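Local coordinates for titin (PDB 2J8H), which serves as a giant elastic filament of the muscle sarcomere, here as a rigid tandem of two immunoglobulin domains from its A-band region, at residues Ala100-Leu104 with Gln188-Glu192; Pro134-Lys140 with Phe175-Lys181; Gly167-Lys171 with Leu193-Asp197. All coordinates share one frame; numbering follows the deposited sequence.

Contact 1. Residues Ala100-Leu104 with Gln188-Glu192; sequences AKIHL and QKTVE
Ile102 and Gln188 bring their CA atoms to 6.4 Å where strand 100-102 runs nearly parallel to strand 188-192, the axes 7.1 Å apart at closest and 17° from alignment. No hydrogen bond spans the two segments, and side chains make the join, above all the aliphatic stem of Lys189. CG2 of Ile102 lies 3.5 Å from CG of Lys189 as the two side chains pass alongside one another, running opposite ways. Leu104 crosses the same stem, its CD1 3.9 Å from Lys189 CB, while its other methyl group meets CG2 of Val191. The Lys189 chain, bent at chi2 (-66°) and again at its end, turns back so that NZ donates to O of Gln188 at 2.8 Å from above the carbonyl plane. Lys101 curls likewise, and its NZ reaches O of Ile102 at 2.7 Å, within the carbonyl plane. The contact thus packs strand A of the second immunoglobulin domain, continuous with the last strand of the first, against strand G. The two ammonium nitrogens, Lys101 NZ and Lys189 NZ, end 3.6 Å apart, a proximity probably made tolerable by Asp187, whose carboxylate forms a salt bridge with each.

Contact 2. Residues Pro134-Lys140 with Phe175-Lys181; sequences PVITWQK and FYVVCAK
Trp138 and Val178 pack side by side in the tightly packed part of this antiparallel pairing, with CB of Val178 over the face of the indole, 3.7 Å from the centroid of its six-membered ring and 1° off the normal. Six backbone hydrogen bonds of 2.8 to 2.9 Å join N and O of Val135, Thr137 and Gln139 with those of Lys181, Cys179 and Val177. On the side of Trp138, Ile136 CD1 also presses on Ala180 CB at 3.6 Å. These are strands C and F of an immunoglobulin sandwich: Trp138 is the core tryptophan of strand C, and Tyr176, whose OH bonds to O of Asp172, makes the tyrosine corner of strand F. Replacing Trp138 by alanine is likely to open a gap beside Val178 and leave Thr160 OG1 without its indole N-H partner. At the end of the pairing, Lys140 lies fully extended over one face of the Tyr176 ring, its CG 4.0 Å from the centroid; its NZ hydrogen-bonds to O of Ala173, and a water links it to Tyr176 OH. The face of Val135, Thr137 and Gln139 is wetter. There Thr137 holds OG1 between its backbone N and carbonyl carbon (chi1 64°), where two waters reach it; one donates to Val135 O at 2.7 Å and accepts from Lys181 NZ, the other lies 2.6 Å from Gln139 OE1.

Contact 3. Residues Gly167-Lys171 with Leu193-Asp197; sequences GVERK and LDVAD
OD2 of Asp197, the C-terminal residue, receives the shortest polar bond of the contact, from NH2 of Arg170 at 2.8 Å with an N-H...O angle of 148°. A second, longer bond runs from Arg170 NE to Asp197 OD1 at 3.2 Å, so the guanidinium grips the carboxylate side-on, one nitrogen to each oxygen. Both oxygens offer their syn lone pairs, yet the two flat groups are not coplanar: their planes stand 26° apart, and each oxygen is tilted from the guanidinium plane. The straight run of Arg170 from CG to NE carries the charge out to the strand end. Arg118 gathers at the same carboxylate through a long, weak ion pair with OD2, so that Asp197 probably tempers the charge of two neighbouring arginines.

Beneath this exposed salt bridge the contact turns apolar. Val195 points at the loop and holds CG1 anti to its backbone N (chi1 179°), which puts that methyl 4.2 Å from CA of Arg170 and 4.3 Å from CG2 of Val168. The second methyl, CG2, rests 3.6 Å from O of Glu169. Deeper still, CG1 of Val168 meets CD2 of Leu193 at 4.4 Å. Segment 167-171, in the connection from strand 159-163 to strand 174-182, is thereby laid against the end of the last strand, 185-196. Strand 112-117 flanks the contact, with Ala116 touching both Val168 and Leu193.

In the fold
Contacts 2 and 3 lie in the second immunoglobulin domain, and contact 1 is where the strand arriving from the first domain packs on it. Contact 2 joins two strands of one sheet, while contacts 1 and 3 set strand 86-102 and a loop against its strand 185-196. The centres of contacts 1 and 2 are about 8 Å apart, tied by probable backbone hydrogen bonds from Val191 N to Tyr176 O (2.8 Å) and Lys189 N to Val178 O (3.0 Å). Contact 3 is centred about 21 Å from contact 1 and 20 Å from contact 2, which it touches at Tyr176 CE1 and Leu193 CB (3.9 Å), among other places. A glycerol, probably from the crystallisation liquor, lies about 4 Å from the Val191 side chain.

Contact 1. Residues Ala100-Leu104 with Gln188-Glu192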
loop_
_atom_site.group_PDB
_atom_site.type_symbol
_atom_site.label_atom_id
_atom_site.label_comp_id
_atom_site.label_asym_id
_atom_site.label_seq_id
_atom_site.Cartn_x
_atom_site.Cartn_y
_atom_site.Cartn_z
ATOM N N ALA A 100 -6.916 -4.087 -15.282
ATOM C CA ALA A 100 -6.195 -4.092 -16.558
ATOM C C ALA A 100 -5.191 -2.977 -16.536
ATOM O O ALA A 100 -5.539 -1.853 -16.180
ATOM C CB ALA A 100 -7.140 -3.926 -17.752
ATOM N N LYS A 101 -3.961 -3.266 -16.947
ATOM C CA LYS A 101 -2.902 -2.279 -16.869
ATOM C C LYS A 101 -1.876 -2.538 -17.948
ATOM O O LYS A 101 -1.504 -3.669 -18.198
ATOM C CB LYS A 101 -2.261 -2.307 -15.465
ATOM C CG LYS A 101 -1.186 -1.254 -15.214
ATOM C CD LYS A 101 -1.748 0.136 -14.984
ATOM C CE LYS A 101 -0.640 1.269 -15.120
ATOM N NZ LYS A 101 -0.285 1.631 -16.543
ATOM N N ILE A 102 -1.458 -1.474 -18.609
ATOM C CA ILE A 102 -0.411 -1.539 -19.625
ATOM C C ILE A 102 0.882 -1.086 -18.951
ATOM O O ILE A 102 0.876 -0.087 -18.246
ATOM C CB ILE A 102 -0.697 -0.587 -20.800
ATOM C CG1 ILE A 102 -1.925 -1.015 -21.583
ATOM C CG2 ILE A 102 0.501 -0.514 -21.727
ATOM C CD1 ILE A 102 -1.873 -2.427 -22.092
ATOM N N HIS A 103 1.960 -1.830 -19.167
ATOM C CA HIS A 103 3.254 -1.567 -18.525
ATOM C C HIS A 103 4.311 -1.292 -19.568
ATOM O O HIS A 103 4.932 -2.223 -20.083
ATOM C CB HIS A 103 3.730 -2.785 -17.742
ATOM C CG HIS A 103 2.739 -3.301 -16.750
ATOM N ND1 HIS A 103 2.390 -2.603 -15.622
ATOM C CD2 HIS A 103 2.036 -4.458 -16.712
ATOM C CE1 HIS A 103 1.498 -3.301 -14.934
ATOM N NE2 HIS A 103 1.267 -4.428 -15.578
ATOM N N LEU A 104 4.560 -0.026 -19.855
ATOM C CA LEU A 104 5.626 0.358 -20.787
ATOM C C LEU A 104 6.993 0.218 -20.127
ATOM O O LEU A 104 7.298 0.929 -19.159
ATOM C CB LEU A 104 5.438 1.794 -21.238
ATOM C CG LEU A 104 4.212 2.158 -22.065
ATOM C CD1 LEU A 104 4.292 3.669 -22.403
ATOM C CD2 LEU A 104 4.062 1.288 -23.305
ATOM N N GLN A 188 -4.714 2.611 -21.154
ATOM C CA GLN A 188 -4.125 2.760 -22.478
ATOM C C GLN A 188 -2.821 3.516 -22.401
ATOM O O GLN A 188 -2.570 4.277 -21.450
ATOM C CB GLN A 188 -5.079 3.439 -23.460
ATOM C CG GLN A 188 -5.233 4.925 -23.345
ATOM C CD GLN A 188 -6.040 5.518 -24.505
ATOM O OE1 GLN A 188 -7.118 5.022 -24.856
ATOM N NE2 GLN A 188 -5.513 6.571 -25.102
ATOM N N LYS A 189 -1.978 3.276 -23.390
ATOM C CA LYS A 189 -0.699 3.941 -23.511
ATOM C C LYS A 189 -0.440 4.118 -25.000
ATOM O O LYS A 189 -1.023 3.432 -25.823
ATOM C CB LYS A 189 0.431 3.120 -22.883
ATOM C CG LYS A 189 0.400 2.983 -21.354
ATOM C CD LYS A 189 0.635 4.311 -20.662
ATOM C CE LYS A 189 0.280 4.261 -19.196
ATOM N NZ LYS A 189 -1.206 4.059 -18.970
ATOM N N THR A 190 0.426 5.065 -25.317
ATOM C CA THR A 190 0.786 5.372 -26.674
ATOM C C THR A 190 2.260 5.067 -26.866
ATOM O O THR A 190 3.077 5.260 -25.968
ATOM C CB THR A 190 0.501 6.844 -26.959
ATOM O OG1 THR A 190 -0.905 7.055 -26.811
ATOM C CG2 THR A 190 0.930 7.259 -28.378
ATOM N N VAL A 191 2.585 4.612 -28.067
ATOM C CA VAL A 191 3.958 4.396 -28.508
ATOM C C VAL A 191 4.176 5.162 -29.814
ATOM O O VAL A 191 3.395 5.003 -30.756
ATOM C CB VAL A 191 4.199 2.902 -28.803
ATOM C CG1 VAL A 191 5.605 2.670 -29.290
ATOM C CG2 VAL A 191 3.902 2.066 -27.572
ATOM N N GLU A 192 5.204 5.999 -29.869
ATOM C CA GLU A 192 5.550 6.653 -31.121
ATOM C C GLU A 192 6.589 5.826 -31.859
ATOM O O GLU A 192 7.639 5.488 -31.298
ATOM C CB GLU A 192 6.081 8.066 -30.921
ATOM C CG GLU A 192 6.433 8.692 -32.269
ATOM C CD GLU A 192 6.844 10.125 -32.189
ATOM O OE1 GLU A 192 6.995 10.639 -31.060
ATOM O OE2 GLU A 192 7.018 10.729 -33.269
#

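Contact 2. Residues Pro134-Lys140 with Phe175-Lys181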
loop_
_atom_site.group_PDB
_atom_site.type_symbol
_atom_site.label_atom_id
_atom_site.label_comp_id
_atom_site.label_asym_id
_atom_site.label_seq_id
_atom_site.Cartn_x
_atom_site.Cartn_y
_atom_site.Cartn_z
ATOM N N PRO A 134 -7.622 -9.281 -19.791
ATOM C CA PRO A 134 -8.208 -8.124 -20.437
ATOM C C PRO A 134 -8.368 -8.236 -21.959
ATOM O O PRO A 134 -7.688 -9.029 -22.613
ATOM C CB PRO A 134 -7.231 -7.015 -20.083
ATOM C CG PRO A 134 -5.950 -7.689 -20.013
ATOM C CD PRO A 134 -6.205 -9.054 -19.479
ATOM N N VAL A 135 -9.335 -7.490 -22.487
ATOM C CA VAL A 135 -9.454 -7.303 -23.906
ATOM C C VAL A 135 -8.391 -6.294 -24.322
ATOM O O VAL A 135 -8.264 -5.239 -23.721
ATOM C CB VAL A 135 -10.818 -6.779 -24.296
ATOM C CG1 VAL A 135 -10.843 -6.489 -25.795
ATOM C CG2 VAL A 135 -11.920 -7.819 -23.923
ATOM N N ILE A 136 -7.627 -6.654 -25.345
ATOM C CA ILE A 136 -6.540 -5.842 -25.842
ATOM C C ILE A 136 -6.950 -5.268 -27.173
ATOM O O ILE A 136 -7.467 -5.986 -28.023
ATOM C CB ILE A 136 -5.279 -6.687 -26.064
ATOM C CG1 ILE A 136 -4.743 -7.229 -24.734
ATOM C CG2 ILE A 136 -4.215 -5.904 -26.860
ATOM C CD1 ILE A 136 -4.406 -6.188 -23.676
ATOM N N THR A 137 -6.745 -3.964 -27.358
ATOM C CA THR A 137 -6.956 -3.353 -28.670
ATOM C C THR A 137 -5.799 -2.465 -29.044
ATOM O O THR A 137 -5.152 -1.888 -28.184
ATOM C CB THR A 137 -8.244 -2.519 -28.739
ATOM O OG1 THR A 137 -8.140 -1.417 -27.853
ATOM C CG2 THR A 137 -9.458 -3.340 -28.389
ATOM N N TRP A 138 -5.547 -2.357 -30.341
ATOM C CA TRP A 138 -4.518 -1.467 -30.880
ATOM C C TRP A 138 -5.157 -0.524 -31.872
ATOM O O TRP A 138 -6.088 -0.901 -32.605
ATOM C CB TRP A 138 -3.436 -2.257 -31.621
ATOM C CG TRP A 138 -2.466 -2.966 -30.801
ATOM C CD1 TRP A 138 -2.569 -4.234 -30.306
ATOM C CD2 TRP A 138 -1.192 -2.479 -30.394
ATOM N NE1 TRP A 138 -1.436 -4.557 -29.617
ATOM C CE2 TRP A 138 -0.571 -3.494 -29.665
ATOM C CE3 TRP A 138 -0.502 -1.293 -30.615
ATOM C CZ2 TRP A 138 0.690 -3.341 -29.111
ATOM C CZ3 TRP A 138 0.745 -1.151 -30.072
ATOM C CH2 TRP A 138 1.330 -2.162 -29.334
ATOM N N GLN A 139 -4.652 0.705 -31.903
ATOM C CA GLN A 139 -5.108 1.729 -32.836
ATOM C C GLN A 139 -3.901 2.492 -33.372
ATOM O O GLN A 139 -2.904 2.632 -32.674
ATOM C CB GLN A 139 -5.956 2.814 -32.136
ATOM C CG GLN A 139 -7.117 2.381 -31.289
ATOM C CD GLN A 139 -7.433 3.403 -30.154
ATOM O OE1 GLN A 139 -7.781 3.006 -29.023
ATOM N NE2 GLN A 139 -7.302 4.725 -30.461
ATOM N N LYS A 140 -4.009 3.022 -34.587
ATOM C CA LYS A 140 -3.075 4.049 -35.053
ATOM C C LYS A 140 -3.889 5.306 -35.223
ATOM O O LYS A 140 -4.777 5.372 -36.073
ATOM C CB LYS A 140 -2.397 3.695 -36.366
ATOM C CG LYS A 140 -1.252 4.633 -36.699
ATOM C CD LYS A 140 -0.652 4.358 -38.064
ATOM C CE LYS A 140 0.561 5.247 -38.291
ATOM N NZ LYS A 140 1.190 5.041 -39.611
ATOM N N PHE A 175 1.736 7.295 -34.198
ATOM C CA PHE A 175 1.404 7.071 -32.803
ATOM C C PHE A 175 0.440 5.916 -32.692
ATOM O O PHE A 175 -0.652 5.961 -33.254
ATOM C CB PHE A 175 0.773 8.329 -32.213
ATOM C CG PHE A 175 1.698 9.506 -32.181
ATOM C CD1 PHE A 175 1.728 10.401 -33.231
ATOM C CD2 PHE A 175 2.544 9.710 -31.108
ATOM C CE1 PHE A 175 2.589 11.507 -33.210
ATOM C CE2 PHE A 175 3.405 10.804 -31.073
ATOM C CZ PHE A 175 3.428 11.703 -32.131
ATOM N N TYR A 176 0.861 4.865 -31.994
ATOM C CA TYR A 176 0.053 3.665 -31.857
ATOM C C TYR A 176 -0.449 3.620 -30.417
ATOM O O TYR A 176 0.301 3.897 -29.483
ATOM C CB TYR A 176 0.892 2.436 -32.214
ATOM C CG TYR A 176 1.265 2.403 -33.687
ATOM C CD1 TYR A 176 2.380 3.083 -34.166
ATOM C CD2 TYR A 176 0.472 1.742 -34.600
ATOM C CE1 TYR A 176 2.694 3.096 -35.526
ATOM C CE2 TYR A 176 0.788 1.723 -35.956
ATOM C CZ TYR A 176 1.888 2.400 -36.415
ATOM O OH TYR A 176 2.171 2.377 -37.763
ATOM N N VAL A 177 -1.734 3.331 -30.257
ATOM C CA VAL A 177 -2.362 3.294 -28.960
ATOM C C VAL A 177 -2.746 1.848 -28.656
ATOM O O VAL A 177 -3.409 1.206 -29.457
ATOM C CB VAL A 177 -3.595 4.204 -28.916
ATOM C CG1 VAL A 177 -4.254 4.122 -27.551
ATOM C CG2 VAL A 177 -3.201 5.649 -29.253
ATOM N N VAL A 178 -2.287 1.338 -27.515
ATOM C CA VAL A 178 -2.653 -0.002 -27.052
ATOM C C VAL A 178 -3.488 0.170 -25.781
ATOM O O VAL A 178 -3.187 1.031 -24.920
ATOM C CB VAL A 178 -1.421 -0.878 -26.783
ATOM C CG1 VAL A 178 -0.476 -0.203 -25.813
ATOM C CG2 VAL A 178 -1.845 -2.295 -26.303
ATOM N N CYS A 179 -4.553 -0.612 -25.684
ATOM C CA CYS A 179 -5.491 -0.463 -24.599
ATOM C C CYS A 179 -5.838 -1.833 -24.049
ATOM O O CYS A 179 -6.003 -2.775 -24.819
ATOM C CB CYS A 179 -6.705 0.284 -25.127
ATOM S SG CYS A 179 -8.044 0.601 -23.939
ATOM N N ALA A 180 -5.894 -1.946 -22.720
ATOM C CA ALA A 180 -6.316 -3.161 -22.032
ATOM C C ALA A 180 -7.535 -2.801 -21.199
ATOM O O ALA A 180 -7.511 -1.798 -20.481
ATOM C CB ALA A 180 -5.189 -3.703 -21.141
ATOM N N LYS A 181 -8.588 -3.615 -21.298
ATOM C CA LYS A 181 -9.836 -3.420 -20.561
ATOM C C LYS A 181 -10.267 -4.715 -19.885
ATOM O O LYS A 181 -10.294 -5.773 -20.518
ATOM C CB LYS A 181 -10.998 -3.031 -21.493
ATOM C CG LYS A 181 -10.790 -1.826 -22.381
ATOM C CD LYS A 181 -11.629 -1.932 -23.687
ATOM C CE LYS A 181 -11.496 -0.664 -24.563
ATOM N NZ LYS A 181 -10.154 -0.455 -25.192
HETATM O O HOH W 1 -8.927 -2.988 -25.123
HETATM O O HOH W 2 -6.412 0.796 -28.750
HETATM O O HOH W 3 0.877 2.333 -40.571
#

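Contact 3. Residues Gly167-Lys171 with Leu193-Asp197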
loop_
_atom_site.group_PDB
_atom_site.type_symbol
_atom_site.label_atom_id
_atom_site.label_comp_id
_atom_site.label_asym_id
_atom_site.label_seq_id
_atom_site.Cartn_x
_atom_site.Cartn_y
_atom_site.Cartn_z
ATOM N N GLY A 167 8.012 -5.738 -42.910
ATOM C CA GLY A 167 9.029 -4.704 -42.819
ATOM C C GLY A 167 8.383 -3.335 -42.789
ATOM O O GLY A 167 7.490 -3.041 -43.582
ATOM N N VAL A 168 8.857 -2.470 -41.898
ATOM C CA VAL A 168 8.260 -1.142 -41.775
ATOM C C VAL A 168 8.519 -0.294 -42.978
ATOM O O VAL A 168 9.574 -0.374 -43.596
ATOM C CB VAL A 168 8.755 -0.336 -40.549
ATOM C CG1 VAL A 168 8.213 -0.948 -39.290
ATOM C CG2 VAL A 168 10.259 -0.258 -40.533
ATOM N N GLU A 169 7.512 0.508 -43.291
ATOM C CA GLU A 169 7.558 1.484 -44.342
ATOM C C GLU A 169 7.558 2.854 -43.669
ATOM O O GLU A 169 7.220 2.983 -42.497
ATOM C CB GLU A 169 6.323 1.317 -45.214
ATOM C CG GLU A 169 6.309 -0.023 -45.953
ATOM C CD GLU A 169 4.921 -0.452 -46.434
ATOM O OE1 GLU A 169 3.976 0.372 -46.396
ATOM O OE2 GLU A 169 4.780 -1.629 -46.854
ATOM N N ARG A 170 7.932 3.885 -44.412
ATOM C CA ARG A 170 7.982 5.227 -43.855
ATOM C C ARG A 170 6.624 5.655 -43.321
ATOM O O ARG A 170 6.532 6.380 -42.326
ATOM C CB ARG A 170 8.429 6.212 -44.918
ATOM C CG ARG A 170 9.860 6.059 -45.293
ATOM C CD ARG A 170 10.198 7.052 -46.362
ATOM N NE ARG A 170 11.452 6.700 -47.002
ATOM C CZ ARG A 170 11.737 6.902 -48.291
ATOM N NH1 ARG A 170 10.864 7.476 -49.127
ATOM N NH2 ARG A 170 12.924 6.524 -48.752
ATOM N N LYS A 171 5.571 5.206 -43.992
ATOM C CA LYS A 171 4.219 5.568 -43.610
ATOM C C LYS A 171 3.799 4.942 -42.299
ATOM O O LYS A 171 2.777 5.326 -41.758
ATOM C CB LYS A 171 3.226 5.164 -44.699
ATOM C CG LYS A 171 2.907 3.675 -44.790
ATOM C CD LYS A 171 2.102 3.385 -46.063
ATOM C CE LYS A 171 1.081 2.253 -45.873
ATOM N NZ LYS A 171 0.124 2.157 -47.049
ATOM N N LEU A 193 6.290 5.522 -33.125
ATOM C CA LEU A 193 7.214 4.833 -34.008
ATOM C C LEU A 193 7.742 5.852 -34.974
ATOM O O LEU A 193 6.970 6.565 -35.586
ATOM C CB LEU A 193 6.494 3.730 -34.785
ATOM C CG LEU A 193 7.271 2.949 -35.852
ATOM C CD1 LEU A 193 8.586 2.446 -35.309
ATOM C CD2 LEU A 193 6.443 1.759 -36.380
ATOM N N ASP A 194 9.055 5.949 -35.107
ATOM C CA ASP A 194 9.619 6.740 -36.192
ATOM C C ASP A 194 10.440 5.826 -37.068
ATOM O O ASP A 194 10.983 4.831 -36.605
ATOM C CB ASP A 194 10.434 7.918 -35.684
ATOM C CG ASP A 194 11.708 7.497 -35.008
ATOM O OD1 ASP A 194 11.634 7.089 -33.825
ATOM O OD2 ASP A 194 12.767 7.586 -35.666
ATOM N N VAL A 195 10.501 6.153 -38.350
ATOM C CA VAL A 195 11.207 5.325 -39.304
ATOM C C VAL A 195 12.281 6.168 -39.975
ATOM O O VAL A 195 11.994 7.240 -40.501
ATOM C CB VAL A 195 10.246 4.737 -40.351
ATOM C CG1 VAL A 195 11.025 3.872 -41.372
ATOM C CG2 VAL A 195 9.144 3.937 -39.666
ATOM N N ALA A 196 13.522 5.691 -39.914
ATOM C CA ALA A 196 14.638 6.351 -40.577
ATOM C C ALA A 196 15.009 5.558 -41.823
ATOM O O ALA A 196 14.790 4.346 -41.912
ATOM C CB ALA A 196 15.826 6.451 -39.629
ATOM N N ASP A 197 15.563 6.222 -42.813
ATOM C CA ASP A 197 16.114 5.459 -43.916
ATOM C C ASP A 197 17.375 4.741 -43.441
ATOM O O ASP A 197 17.323 3.518 -43.235
ATOM C CB ASP A 197 16.368 6.345 -45.121
ATOM C CG ASP A 197 15.116 6.559 -45.920
ATOM O OD1 ASP A 197 14.106 6.986 -45.308
ATOM O OD2 ASP A 197 15.133 6.258 -47.135
ATOM O OXT ASP A 197 18.427 5.368 -43.223
#